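Local coordinates for ABC transporter substrate binding protein (Ribose) (Agrobacterium vitis, PDB 4WUT), which binds a monosaccharide, here D-fucose, and probably serves as the sugar-capturing solute-binding component of an ABC transporter, at residues 109-114 with 127-132; 27-32 with 73-78; 154-159 with 183-188; 92-97 with 116-121. One frame throughout, in Å; residues are numbered along the deposited sequence.

Contact 1 (109-114 with 127-132). With FCB (beta-D-fucopyranose), chain E.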
loop_
_atom_site.group_PDB
_atom_site.type_symbol
_atom_site.label_atom_id
_atom_site.label_comp_id
_atom_site.label_asym_id
_atom_site.label_seq_id
_atom_site.Cartn_x
_atom_site.Cartn_y
_atom_site.Cartn_z
ATOM N N PRO A 109 -9.694 -10.744 -18.808
ATOM C CA PRO A 109 -8.355 -10.624 -18.224
ATOM C C PRO A 109 -8.376 -9.825 -16.932
ATOM O O PRO A 109 -9.075 -8.812 -16.849
ATOM C CB PRO A 109 -7.569 -9.865 -19.293
ATOM C CG PRO A 109 -8.276 -10.125 -20.572
ATOM C CD PRO A 109 -9.741 -10.250 -20.193
ATOM N N VAL A 110 -7.640 -10.298 -15.935
ATOM C CA VAL A 110 -7.537 -9.616 -14.659
ATOM C C VAL A 110 -6.055 -9.461 -14.308
ATOM O O VAL A 110 -5.280 -10.411 -14.383
ATOM C CB VAL A 110 -8.242 -10.395 -13.534
ATOM C CG1 VAL A 110 -7.973 -9.744 -12.189
ATOM C CG2 VAL A 110 -9.761 -10.481 -13.783
ATOM N N VAL A 111 -5.659 -8.245 -13.958
ATOM C CA VAL A 111 -4.336 -8.008 -13.409
ATOM C C VAL A 111 -4.547 -7.452 -12.000
ATOM O O VAL A 111 -5.419 -6.614 -11.784
ATOM C CB VAL A 111 -3.551 -7.046 -14.294
ATOM C CG1 VAL A 111 -2.283 -6.567 -13.599
ATOM C CG2 VAL A 111 -3.235 -7.719 -15.619
ATOM N N ILE A 112 -3.779 -7.982 -11.050
ATOM C CA ILE A 112 -3.821 -7.577 -9.650
ATOM C C ILE A 112 -2.687 -6.612 -9.342
ATOM O O ILE A 112 -1.526 -6.846 -9.743
ATOM C CB ILE A 112 -3.730 -8.805 -8.722
ATOM C CG1 ILE A 112 -4.841 -9.815 -9.064
ATOM C CG2 ILE A 112 -3.761 -8.408 -7.263
ATOM C CD1 ILE A 112 -6.244 -9.336 -8.809
ATOM N N ILE A 113 -3.017 -5.509 -8.672
ATOM C CA ILE A 113 -2.003 -4.568 -8.224
ATOM C C ILE A 113 -2.017 -4.399 -6.712
ATOM O O ILE A 113 -3.064 -4.579 -6.062
ATOM C CB ILE A 113 -2.135 -3.202 -8.913
ATOM C CG1 ILE A 113 -3.554 -2.656 -8.742
ATOM C CG2 ILE A 113 -1.733 -3.304 -10.377
ATOM C CD1 ILE A 113 -3.664 -1.177 -9.022
ATOM N N ASP A 114 -0.830 -4.139 -6.169
ATOM C CA ASP A 114 -0.634 -3.633 -4.811
ATOM C C ASP A 114 -0.783 -4.659 -3.697
ATOM O O ASP A 114 0.105 -4.806 -2.851
ATOM C CB ASP A 114 -1.550 -2.445 -4.520
ATOM C CG ASP A 114 -1.435 -1.991 -3.099
ATOM O OD1 ASP A 114 -0.416 -1.341 -2.764
ATOM O OD2 ASP A 114 -2.335 -2.306 -2.274
ATOM N N ALA A 127 -1.377 -11.358 -14.083
ATOM C CA ALA A 127 -0.186 -10.703 -13.571
ATOM C C ALA A 127 -0.486 -10.063 -12.222
ATOM O O ALA A 127 -1.625 -9.778 -11.903
ATOM C CB ALA A 127 0.343 -9.666 -14.575
ATOM N N PHE A 128 0.585 -9.873 -11.455
ATOM C CA PHE A 128 0.536 -9.236 -10.153
ATOM C C PHE A 128 1.693 -8.258 -10.052
ATOM O O PHE A 128 2.861 -8.672 -10.087
ATOM C CB PHE A 128 0.629 -10.298 -9.048
ATOM C CG PHE A 128 0.669 -9.734 -7.656
ATOM C CD1 PHE A 128 -0.232 -8.785 -7.242
ATOM C CD2 PHE A 128 1.604 -10.197 -6.750
ATOM C CE1 PHE A 128 -0.187 -8.281 -5.954
ATOM C CE2 PHE A 128 1.662 -9.696 -5.463
ATOM C CZ PHE A 128 0.766 -8.746 -5.060
ATOM N N LEU A 129 1.339 -6.972 -9.944
ATOM C CA LEU A 129 2.315 -5.883 -9.867
ATOM C C LEU A 129 2.232 -5.248 -8.497
ATOM O O LEU A 129 1.176 -4.755 -8.109
ATOM C CB LEU A 129 2.004 -4.790 -10.896
ATOM C CG LEU A 129 2.081 -5.069 -12.390
ATOM C CD1 LEU A 129 0.930 -5.928 -12.856
ATOM C CD2 LEU A 129 2.097 -3.760 -13.159
ATOM N N ALA A 130 3.317 -5.258 -7.755
ATOM C CA ALA A 130 3.287 -4.783 -6.382
ATOM C C ALA A 130 4.686 -4.613 -5.826
ATOM O O ALA A 130 5.680 -5.147 -6.359
ATOM C CB ALA A 130 2.487 -5.763 -5.496
ATOM N N THR A 131 4.764 -3.859 -4.742
ATOM C CA THR A 131 5.943 -3.868 -3.882
ATOM C C THR A 131 6.233 -5.294 -3.395
ATOM O O THR A 131 5.314 -6.064 -3.141
ATOM C CB THR A 131 5.717 -2.963 -2.667
ATOM O OG1 THR A 131 5.443 -1.641 -3.122
ATOM C CG2 THR A 131 6.907 -2.941 -1.714
ATOM N N ASP A 132 7.498 -5.667 -3.290
ATOM C CA ASP A 132 7.853 -6.832 -2.504
ATOM C C ASP A 132 7.681 -6.467 -1.043
ATOM O O ASP A 132 8.595 -5.950 -0.389
ATOM C CB ASP A 132 9.296 -7.244 -2.797
ATOM C CG ASP A 132 9.755 -8.423 -1.972
ATOM O OD1 ASP A 132 9.106 -8.776 -0.968
ATOM O OD2 ASP A 132 10.805 -9.008 -2.321
HETATM C C1 FCB E . -0.504 1.690 0.519
HETATM C C2 FCB E . -0.915 0.225 0.458
HETATM C C3 FCB E . -2.208 0.063 -0.131
HETATM C C4 FCB E . -3.253 0.963 0.581
HETATM C C5 FCB E . -2.642 2.392 0.568
HETATM C C6 FCB E . -3.571 3.438 1.250
HETATM O O1 FCB E . 0.555 1.737 1.353
HETATM O O2 FCB E . 0.074 -0.438 -0.378
HETATM O O3 FCB E . -2.553 -1.339 0.008
HETATM O O4 FCB E . -3.536 0.488 1.920
HETATM O O5 FCB E . -1.474 2.412 1.264
HETATM O O HOH W 1 2.352 -3.115 -2.755
#

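Contact 2 (27-32 with 73-78). With FCB (beta-D-fucopyranose), chain E.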
loop_
_atom_site.group_PDB
_atom_site.type_symbol
_atom_site.label_atom_id
_atom_site.label_comp_id
_atom_site.label_asym_id
_atom_site.label_seq_id
_atom_site.Cartn_x
_atom_site.Cartn_y
_atom_site.Cartn_z
ATOM N N ALA A 27 -11.897 -1.729 -16.454
ATOM C CA ALA A 27 -12.363 -1.275 -15.147
ATOM C C ALA A 27 -11.227 -1.338 -14.138
ATOM O O ALA A 27 -10.727 -2.416 -13.829
ATOM C CB ALA A 27 -13.551 -2.124 -14.680
ATOM N N VAL A 28 -10.810 -0.172 -13.650
ATOM C CA VAL A 28 -9.841 -0.104 -12.575
ATOM C C VAL A 28 -10.601 0.025 -11.265
ATOM O O VAL A 28 -11.399 0.960 -11.088
ATOM C CB VAL A 28 -8.897 1.086 -12.750
ATOM C CG1 VAL A 28 -7.852 1.089 -11.647
ATOM C CG2 VAL A 28 -8.248 1.047 -14.126
ATOM N N ILE A 29 -10.365 -0.933 -10.378
ATOM C CA ILE A 29 -11.077 -1.023 -9.114
ATOM C C ILE A 29 -10.075 -1.070 -7.971
ATOM O O ILE A 29 -9.258 -2.007 -7.865
ATOM C CB ILE A 29 -12.018 -2.261 -9.085
ATOM C CG1 ILE A 29 -13.076 -2.142 -10.177
ATOM C CG2 ILE A 29 -12.667 -2.415 -7.690
ATOM C CD1 ILE A 29 -13.898 -3.408 -10.393
ATOM N N VAL A 30 -10.101 -0.041 -7.132
ATOM C CA VAL A 30 -9.134 0.089 -6.062
ATOM C C VAL A 30 -9.804 0.077 -4.698
ATOM O O VAL A 30 -11.029 -0.018 -4.615
ATOM C CB VAL A 30 -8.266 1.360 -6.230
ATOM C CG1 VAL A 30 -7.426 1.266 -7.519
ATOM C CG2 VAL A 30 -9.102 2.612 -6.215
ATOM N N LYS A 31 -9.027 0.143 -3.614
ATOM C CA LYS A 31 -9.608 -0.054 -2.298
ATOM C C LYS A 31 -10.471 1.109 -1.811
ATOM O O LYS A 31 -11.370 0.910 -1.021
ATOM C CB LYS A 31 -8.543 -0.333 -1.250
ATOM C CG LYS A 31 -7.652 -1.558 -1.527
ATOM C CD LYS A 31 -6.701 -1.770 -0.362
ATOM C CE LYS A 31 -5.621 -2.806 -0.629
ATOM N NZ LYS A 31 -4.756 -2.934 0.565
ATOM N N THR A 32 -10.141 2.318 -2.270
ATOM C CA THR A 32 -10.943 3.500 -1.995
ATOM C C THR A 32 -10.477 4.577 -2.957
ATOM O O THR A 32 -9.340 4.556 -3.411
ATOM C CB THR A 32 -10.784 4.012 -0.554
ATOM O OG1 THR A 32 -11.667 5.122 -0.353
ATOM C CG2 THR A 32 -9.341 4.438 -0.251
ATOM N N ASN A 73 -18.902 -6.325 -4.679
ATOM C CA ASN A 73 -20.011 -5.911 -5.522
ATOM C C ASN A 73 -19.544 -5.195 -6.811
ATOM O O ASN A 73 -20.066 -5.456 -7.909
ATOM C CB ASN A 73 -20.965 -5.057 -4.678
ATOM C CG ASN A 73 -22.096 -4.485 -5.477
ATOM O OD1 ASN A 73 -21.991 -3.386 -6.027
ATOM N ND2 ASN A 73 -23.206 -5.210 -5.527
HETATM N N MSE A 74 -18.553 -4.316 -6.687
HETATM C CA MSE A 74 -18.000 -3.619 -7.845
HETATM C C MSE A 74 -17.384 -4.554 -8.869
HETATM O O MSE A 74 -17.579 -4.381 -10.064
HETATM C CB MSE A 74 -16.961 -2.594 -7.428
HETATM C CG MSE A 74 -17.574 -1.412 -6.786
HETATM SE SE MSE A 74 -16.205 -0.065 -6.394
HETATM C CE MSE A 74 -17.402 1.283 -5.656
ATOM N N VAL A 75 -16.607 -5.526 -8.402
ATOM C CA VAL A 75 -15.996 -6.461 -9.325
ATOM C C VAL A 75 -17.078 -7.347 -10.001
ATOM O O VAL A 75 -17.075 -7.547 -11.229
ATOM C CB VAL A 75 -14.959 -7.332 -8.597
ATOM C CG1 VAL A 75 -14.406 -8.377 -9.538
ATOM C CG2 VAL A 75 -13.844 -6.483 -7.997
ATOM N N GLU A 76 -18.037 -7.836 -9.217
ATOM C CA GLU A 76 -19.121 -8.628 -9.772
ATOM C C GLU A 76 -19.846 -7.844 -10.845
ATOM O O GLU A 76 -20.213 -8.378 -11.886
ATOM C CB GLU A 76 -20.136 -8.972 -8.685
ATOM C CG GLU A 76 -19.663 -10.004 -7.692
ATOM C CD GLU A 76 -20.663 -10.171 -6.559
ATOM O OE1 GLU A 76 -21.624 -9.350 -6.453
ATOM O OE2 GLU A 76 -20.491 -11.108 -5.763
ATOM N N ASN A 77 -20.113 -6.578 -10.562
ATOM C CA ASN A 77 -20.828 -5.738 -11.492
ATOM C C ASN A 77 -20.049 -5.506 -12.785
ATOM O O ASN A 77 -20.622 -5.471 -13.873
ATOM C CB ASN A 77 -21.181 -4.410 -10.823
ATOM C CG ASN A 77 -22.269 -4.558 -9.755
ATOM O OD1 ASN A 77 -22.969 -5.571 -9.701
ATOM N ND2 ASN A 77 -22.412 -3.535 -8.920
ATOM N N ALA A 78 -18.733 -5.359 -12.649
ATOM C CA ALA A 78 -17.856 -5.223 -13.812
ATOM C C ALA A 78 -17.941 -6.476 -14.688
ATOM O O ALA A 78 -18.016 -6.393 -15.909
ATOM C CB ALA A 78 -16.416 -4.945 -13.373
HETATM C C1 FCB E . -0.504 1.690 0.519
HETATM C C2 FCB E . -0.915 0.225 0.458
HETATM C C3 FCB E . -2.208 0.063 -0.131
HETATM C C4 FCB E . -3.253 0.963 0.581
HETATM C C5 FCB E . -2.642 2.392 0.568
HETATM C C6 FCB E . -3.571 3.438 1.250
HETATM O O1 FCB E . 0.555 1.737 1.353
HETATM O O2 FCB E . 0.074 -0.438 -0.378
HETATM O O3 FCB E . -2.553 -1.339 0.008
HETATM O O4 FCB E . -3.536 0.488 1.920
HETATM O O5 FCB E . -1.474 2.412 1.264
#

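Contact 3 (154-159 with 183-188)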
loop_
_atom_site.group_PDB
_atom_site.type_symbol
_atom_site.label_atom_id
_atom_site.label_comp_id
_atom_site.label_asym_id
_atom_site.label_seq_id
_atom_site.Cartn_x
_atom_site.Cartn_y
_atom_site.Cartn_z
ATOM N N ILE A 154 8.908 -0.662 20.803
ATOM C CA ILE A 154 8.416 0.046 19.634
ATOM C C ILE A 154 6.961 -0.349 19.379
ATOM O O ILE A 154 6.535 -1.424 19.790
ATOM C CB ILE A 154 9.249 -0.220 18.376
ATOM C CG1 ILE A 154 9.167 -1.691 17.981
ATOM C CG2 ILE A 154 10.705 0.269 18.566
ATOM C CD1 ILE A 154 9.800 -1.975 16.618
ATOM N N ALA A 155 6.215 0.521 18.713
ATOM C CA ALA A 155 4.811 0.260 18.397
ATOM C C ALA A 155 4.609 0.040 16.920
ATOM O O ALA A 155 5.261 0.677 16.090
ATOM C CB ALA A 155 3.956 1.430 18.848
ATOM N N VAL A 156 3.671 -0.849 16.580
ATOM C CA VAL A 156 3.315 -1.114 15.196
ATOM C C VAL A 156 1.881 -0.649 14.954
ATOM O O VAL A 156 0.920 -1.215 15.524
ATOM C CB VAL A 156 3.436 -2.610 14.860
ATOM C CG1 VAL A 156 2.876 -2.877 13.483
ATOM C CG2 VAL A 156 4.896 -3.021 14.946
HETATM N N MSE A 157 1.757 0.374 14.118
HETATM C CA MSE A 157 0.476 0.940 13.692
HETATM C C MSE A 157 0.198 0.426 12.290
HETATM O O MSE A 157 0.825 0.844 11.296
HETATM C CB MSE A 157 0.530 2.480 13.687
HETATM C CG MSE A 157 1.236 3.077 14.905
HETATM SE SE MSE A 157 0.609 2.440 16.658
HETATM C CE MSE A 157 -1.122 3.232 16.707
ATOM N N SER A 158 -0.762 -0.500 12.200
ATOM C CA SER A 158 -1.126 -1.087 10.930
ATOM C C SER A 158 -2.501 -0.580 10.482
ATOM O O SER A 158 -3.034 0.349 11.064
ATOM C CB SER A 158 -1.078 -2.603 11.025
ATOM O OG SER A 158 -1.266 -3.180 9.740
ATOM N N TYR A 159 -3.000 -1.147 9.392
ATOM C CA TYR A 159 -4.161 -0.586 8.723
ATOM C C TYR A 159 -5.322 -1.571 8.731
ATOM O O TYR A 159 -6.133 -1.550 9.652
ATOM C CB TYR A 159 -3.815 -0.039 7.309
ATOM C CG TYR A 159 -2.910 -0.809 6.403
ATOM C CD1 TYR A 159 -1.543 -0.880 6.650
ATOM C CD2 TYR A 159 -3.381 -1.358 5.218
ATOM C CE1 TYR A 159 -0.691 -1.528 5.799
ATOM C CE2 TYR A 159 -2.529 -2.003 4.353
ATOM C CZ TYR A 159 -1.181 -2.087 4.648
ATOM O OH TYR A 159 -0.325 -2.724 3.791
ATOM N N LEU A 183 13.891 -5.907 20.784
ATOM C CA LEU A 183 12.834 -4.902 20.909
ATOM C C LEU A 183 11.499 -5.565 21.186
ATOM O O LEU A 183 11.175 -6.622 20.629
ATOM C CB LEU A 183 12.733 -4.040 19.655
ATOM C CG LEU A 183 13.955 -3.183 19.325
ATOM C CD1 LEU A 183 13.938 -2.607 17.901
ATOM C CD2 LEU A 183 14.126 -2.060 20.345
ATOM N N GLN A 184 10.738 -4.924 22.066
ATOM C CA GLN A 184 9.392 -5.361 22.416
ATOM C C GLN A 184 8.396 -4.643 21.551
ATOM O O GLN A 184 8.423 -3.420 21.499
ATOM C CB GLN A 184 9.106 -5.028 23.877
ATOM C CG GLN A 184 7.680 -5.277 24.294
ATOM C CD GLN A 184 7.439 -4.987 25.766
ATOM O OE1 GLN A 184 8.375 -4.983 26.577
ATOM N NE2 GLN A 184 6.176 -4.736 26.118
ATOM N N ILE A 185 7.513 -5.385 20.888
ATOM C CA ILE A 185 6.520 -4.782 20.022
ATOM C C ILE A 185 5.212 -4.566 20.785
ATOM O O ILE A 185 4.689 -5.485 21.412
ATOM C CB ILE A 185 6.285 -5.628 18.769
ATOM C CG1 ILE A 185 7.529 -5.581 17.870
ATOM C CG2 ILE A 185 5.052 -5.149 18.005
ATOM C CD1 ILE A 185 7.525 -6.598 16.768
ATOM N N VAL A 186 4.743 -3.319 20.782
ATOM C CA VAL A 186 3.432 -2.919 21.286
ATOM C C VAL A 186 2.486 -2.847 20.080
ATOM O O VAL A 186 2.832 -2.303 19.029
ATOM C CB VAL A 186 3.526 -1.517 21.927
ATOM C CG1 VAL A 186 2.184 -1.097 22.492
ATOM C CG2 VAL A 186 4.616 -1.501 23.008
ATOM N N GLY A 187 1.283 -3.397 20.221
ATOM C CA GLY A 187 0.416 -3.558 19.069
ATOM C C GLY A 187 0.526 -4.963 18.515
ATOM O O GLY A 187 0.925 -5.895 19.236
ATOM N N PRO A 188 0.185 -5.139 17.238
ATOM C CA PRO A 188 -0.255 -4.125 16.276
ATOM C C PRO A 188 -1.621 -3.541 16.558
ATOM O O PRO A 188 -2.511 -4.181 17.176
ATOM C CB PRO A 188 -0.277 -4.878 14.954
ATOM C CG PRO A 188 -0.576 -6.306 15.360
ATOM C CD PRO A 188 0.193 -6.486 16.645
#

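Contact 4 (92-97 with 116-121)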
loop_
_atom_site.group_PDB
_atom_site.type_symbol
_atom_site.label_atom_id
_atom_site.label_comp_id
_atom_site.label_asym_id
_atom_site.label_seq_id
_atom_site.Cartn_x
_atom_site.Cartn_y
_atom_site.Cartn_z
ATOM N N ASP A 92 -9.189 -7.476 0.154
ATOM C CA ASP A 92 -8.996 -8.672 0.972
ATOM C C ASP A 92 -8.502 -9.797 0.059
ATOM O O ASP A 92 -8.969 -9.900 -1.079
ATOM C CB ASP A 92 -10.296 -9.103 1.664
ATOM C CG ASP A 92 -10.063 -10.225 2.675
ATOM O OD1 ASP A 92 -9.653 -9.885 3.801
ATOM O OD2 ASP A 92 -10.251 -11.428 2.339
ATOM N N PRO A 93 -7.532 -10.616 0.517
ATOM C CA PRO A 93 -6.991 -11.623 -0.390
ATOM C C PRO A 93 -7.885 -12.834 -0.606
ATOM O O PRO A 93 -7.680 -13.552 -1.576
ATOM C CB PRO A 93 -5.671 -12.025 0.283
ATOM C CG PRO A 93 -5.824 -11.694 1.708
ATOM C CD PRO A 93 -6.757 -10.512 1.766
ATOM N N ASP A 94 -8.860 -13.015 0.262
ATOM C CA ASP A 94 -9.776 -14.142 0.181
ATOM C C ASP A 94 -11.178 -13.757 -0.301
ATOM O O ASP A 94 -11.760 -14.445 -1.152
ATOM C CB ASP A 94 -9.839 -14.826 1.545
ATOM C CG ASP A 94 -8.506 -15.403 1.954
ATOM O OD1 ASP A 94 -8.062 -16.358 1.292
ATOM O OD2 ASP A 94 -7.900 -14.899 2.930
ATOM N N ALA A 95 -11.729 -12.681 0.244
ATOM C CA ALA A 95 -13.091 -12.303 -0.086
ATOM C C ALA A 95 -13.271 -11.982 -1.552
ATOM O O ALA A 95 -14.394 -12.100 -2.061
ATOM C CB ALA A 95 -13.535 -11.125 0.755
ATOM N N LEU A 96 -12.205 -11.550 -2.228
ATOM C CA LEU A 96 -12.310 -11.168 -3.636
ATOM C C LEU A 96 -12.097 -12.336 -4.618
ATOM O O LEU A 96 -12.336 -12.194 -5.820
ATOM C CB LEU A 96 -11.308 -10.058 -3.968
ATOM C CG LEU A 96 -11.765 -8.617 -3.660
ATOM C CD1 LEU A 96 -12.870 -8.213 -4.646
ATOM C CD2 LEU A 96 -12.208 -8.414 -2.223
ATOM N N VAL A 97 -11.704 -13.500 -4.107
ATOM C CA VAL A 97 -11.428 -14.632 -4.990
ATOM C C VAL A 97 -12.635 -15.097 -5.818
ATOM O O VAL A 97 -12.509 -15.300 -7.021
ATOM C CB VAL A 97 -10.816 -15.791 -4.225
ATOM C CG1 VAL A 97 -10.640 -16.977 -5.166
ATOM C CG2 VAL A 97 -9.483 -15.362 -3.640
HETATM N N MSE A 116 -1.925 -8.629 -2.617
HETATM C CA MSE A 116 -2.074 -9.979 -3.122
HETATM C C MSE A 116 -3.473 -10.558 -2.968
HETATM O O MSE A 116 -4.272 -10.136 -2.111
HETATM C CB MSE A 116 -1.087 -10.917 -2.406
HETATM C CG MSE A 116 -1.145 -10.854 -0.913
HETATM SE SE MSE A 116 -0.258 -12.372 -0.040
HETATM C CE MSE A 116 -1.465 -13.828 -0.567
ATOM N N LEU A 117 -3.744 -11.523 -3.834
ATOM C CA LEU A 117 -4.827 -12.479 -3.629
ATOM C C LEU A 117 -4.274 -13.779 -3.080
ATOM O O LEU A 117 -3.096 -14.093 -3.258
ATOM C CB LEU A 117 -5.519 -12.806 -4.945
ATOM C CG LEU A 117 -6.489 -11.797 -5.535
ATOM C CD1 LEU A 117 -7.119 -12.356 -6.801
ATOM C CD2 LEU A 117 -7.587 -11.387 -4.526
ATOM N N SER A 118 -5.135 -14.564 -2.452
ATOM C CA SER A 118 -4.790 -15.883 -1.973
ATOM C C SER A 118 -4.187 -16.763 -3.071
ATOM O O SER A 118 -4.479 -16.586 -4.252
ATOM C CB SER A 118 -6.070 -16.542 -1.464
ATOM O OG SER A 118 -5.855 -17.892 -1.135
ATOM N N LYS A 119 -3.361 -17.719 -2.658
ATOM C CA LYS A 119 -2.855 -18.771 -3.559
ATOM C C LYS A 119 -3.986 -19.476 -4.310
ATOM O O LYS A 119 -3.843 -19.835 -5.478
ATOM C CB LYS A 119 -2.069 -19.800 -2.754
ATOM C CG LYS A 119 -0.826 -19.250 -2.084
ATOM C CD LYS A 119 0.369 -19.195 -3.039
ATOM C CE LYS A 119 0.794 -20.584 -3.502
ATOM N NZ LYS A 119 2.098 -20.572 -4.245
ATOM N N ASP A 120 -5.113 -19.662 -3.633
ATOM C CA ASP A 120 -6.295 -20.282 -4.232
ATOM C C ASP A 120 -6.665 -19.673 -5.592
ATOM O O ASP A 120 -7.265 -20.342 -6.432
ATOM C CB ASP A 120 -7.494 -20.137 -3.284
ATOM C CG ASP A 120 -7.343 -20.954 -2.001
ATOM O OD1 ASP A 120 -6.566 -21.933 -1.996
ATOM O OD2 ASP A 120 -8.011 -20.612 -0.996
ATOM N N ALA A 121 -6.300 -18.412 -5.810
ATOM C CA ALA A 121 -6.786 -17.638 -6.944
ATOM C C ALA A 121 -5.800 -17.606 -8.104
ATOM O O ALA A 121 -6.012 -16.879 -9.065
ATOM C CB ALA A 121 -7.070 -16.180 -6.499
HETATM O O HOH W 2 -9.291 -17.959 -0.366
HETATM O O HOH W 3 -6.226 -18.136 1.545
#

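Contact 1 (109-114 with 127-132)
Ile-112 and Phe-128 meet on one face of a parallel strand pair, Val-111 and Leu-129 on the other, while the backbones between them are joined in the usual parallel pattern. Ile-112 is gripped twice: its N gives a hydrogen bond to Ala-127 O at 2.9 Å, and its O accepts from Leu-129 N. Asp-114 N then reaches Leu-129 O, a third bond, also close to straight (165° at the hydrogen). Beside this ladder Ile-112 CG2 lies 3.5 Å from Phe-128 CD1. CG of Phe-128 is trans to the backbone N (chi1 177°), which turns the ring toward the neighbouring strand, edge first to Ile-112 O. On the opposite face Val-111 CG1 presses on Leu-129 CD1 at 3.4 Å, closer than ordinary van der Waals contact, and Leu-278 and Leu-281 of helix 267-282 cover Val-111.

Further out, a water receives Thr-131 N at 3.2 Å and donates to Asp-114 O at 2.8 Å, continuing the link past the last direct bond. This pairing holds the strand whose C-terminal end supplies Asp-114 to the sugar site, as in other parallel alpha/beta folds that bind ligands at strand ends. The carboxylate takes a separate hydroxyl on each oxygen: fucose O2 on OD1 (2.6 Å) and O3 on OD2 (2.5 Å, very short). The two oxygens span the adjacent O2 and O3 hydroxyls, an arrangement that suits a vicinal pair and is consistent with a carboxylate that carries negative charge.

Contact 2 (27-32 with 73-78)
A strand and the helix packed on its sheet form this contact in the N-terminal part of the chain, and the same strand leads at its C-terminal end into the fucose pocket. Ile-29 does most of the touching. Its CD1 rests on the helix backbone, 3.8 Å from Met-74 O and 3.9 Å from Val-75 CA, with Val-75 CG2 (3.9 Å) and Ala-78 CB (4.2 Å) around it, while the CG2 branch faces Met-74 CB at 4.3 Å. The reach follows from the torsions: CG1 stands trans to the carbonyl carbon (chi1 -62°) and CD1 continues the chain outward (chi2 170°). Two residues earlier on the strand, Ala-27 CB meets the same Ala-78 CB at 4.2 Å, methyl against methyl.

The two elements run nearly antiparallel, at 170°, with axes 9.7 Å apart, the common arrangement of a Rossmann-like alpha/beta sandwich in which helices cover a parallel sheet. Met-74 is present as selenomethionine, and it also touches Pro-62, whereas Val-75 extends the apolar layer to Ala-99 of helix 97-105.

Beyond the strand the chain turns to Lys-31, whose side chain is extended beyond CG and delivers NZ to fucose O3 at 2.8 Å. Ser-115 OG is hydrogen-bonded to the same NZ, and Trp-38 and Glu-65 touch the lysine side chain on its way to the sugar.

Contact 3 (154-159 with 183-188)
Two torsions set the apolar side of this strand pair: CG2 of Ile-185 is trans to its backbone N (chi1 -69°), and CG2 of Val-156 is trans to its carbonyl carbon (chi1 172°). These branches converge to 3.7 Å, with the two side chains slanting across each other. The other branch of Val-156, CG1, lies alongside the ring of Pro-188, 4.0 Å from its CB, and Ile-154 adds its CG1 against Ile-185 CG1. The opposite face carries Ala-155 and Val-186, whose CB atoms are 4.3 Å apart; there Val-205 of helix 195-208 covers Ala-155.

Beneath the side chains Ile-154 uses both backbone polar groups, N to Gln-184 O and O from Val-186 N, the latter at 2.8 Å and almost straight (174° at the hydrogen). Val-156 N continues the parallel ladder by bonding Val-186 O at 3.0 Å. The regular pairing then changes at Gly-187, which has a positive phi, and at the cis peptide before Pro-188. Proline has no N-H to give, yet its CA comes within 3.2 Å of Val-156 O in a CH...O contact.

Strand 153-158, helix 164-180 and strand 184-190 make up a beta-alpha-beta unit, and 184-190 is the outermost strand at this end of the sheet. Past the pairing, the first strand runs on to Tyr-159, which touches the fucose and bonds through its hydroxyl to Ser-165. The chemistry is thus divided: backbone bonds fix the register of the edge strand, while branched aliphatic groups pack on the face where Ile-185 meets Thr-174 of helix 164-180.

Contact 4 (92-97 with 116-121)
Two loops at the C-terminal ends of neighbouring parallel strands meet here: 92-97, which leads into helix 97-105, and 116-121, which opens the connection from strand 110-113 to strand 127-130. The direct polar link is Ser-118 N to Pro-93 O at 2.9 Å; the N-H points well at the oxygen, although the donor sits above the carbonyl plane. The ring of Pro-93 also sets its CB 3.4 Å from Met-116 O, a buried carbonyl oxygen with no hydrogen-bond partner in the model. Next to it Leu-117 CD2 lies 4.0 Å from Leu-96 CB, and farther along the two loops both methyls of Val-97 approach Ala-121, with CG2 3.8 Å from its CB.

A side-chain acceptor folds each loop back on itself. Asp-92 OD2 accepts from Asp-94 N, forming an Asx turn, and from Ala-95 N; the first donor arrives from above the carboxylate plane, the second along the anti lone pair. Ser-118 OG is swung trans to its backbone N (chi1 173°) and accepts from Asp-120 N in an ST turn.

Two waters bridge the loops on the side of Asp-94. Its OD1 receives a hydrogen bond from each, both at 2.6 Å; one also donates to Asp-120 OD2 while the other is paired with Ser-118 OG at 2.7 Å. Because a water stands between the two aspartates, whose oxygens OD1 of Asp-94 and OD2 of Asp-120 are 4.8 Å apart, their mutual repulsion is probably softened.

In the fold
From the N terminus, contact 2 comes first, closing the excursion from strand 25-29 through helix 36-49 and strand 56-60 to helix 68-80. Contact 4 closes over helix 97-105 and strand 110-113, and contact 1 closes the helix- and strand-free connection between two neighbouring parallel strands; the two cross, their segments alternating. Met-116 touches Phe-128 and Leu-117 touches Ile-112, so the 116-121 loop sits against the strand pair. Val-75 meeting Leu-96 joins contact 2 to contact 4, and Lys-31 against Asp-114 joins it to contact 1 beside the sugar. Contact 3, last and in series, closes the beta-alpha-beta crossover through helix 164-180, on the opposite side of the chain's centre from contacts 1 and 2.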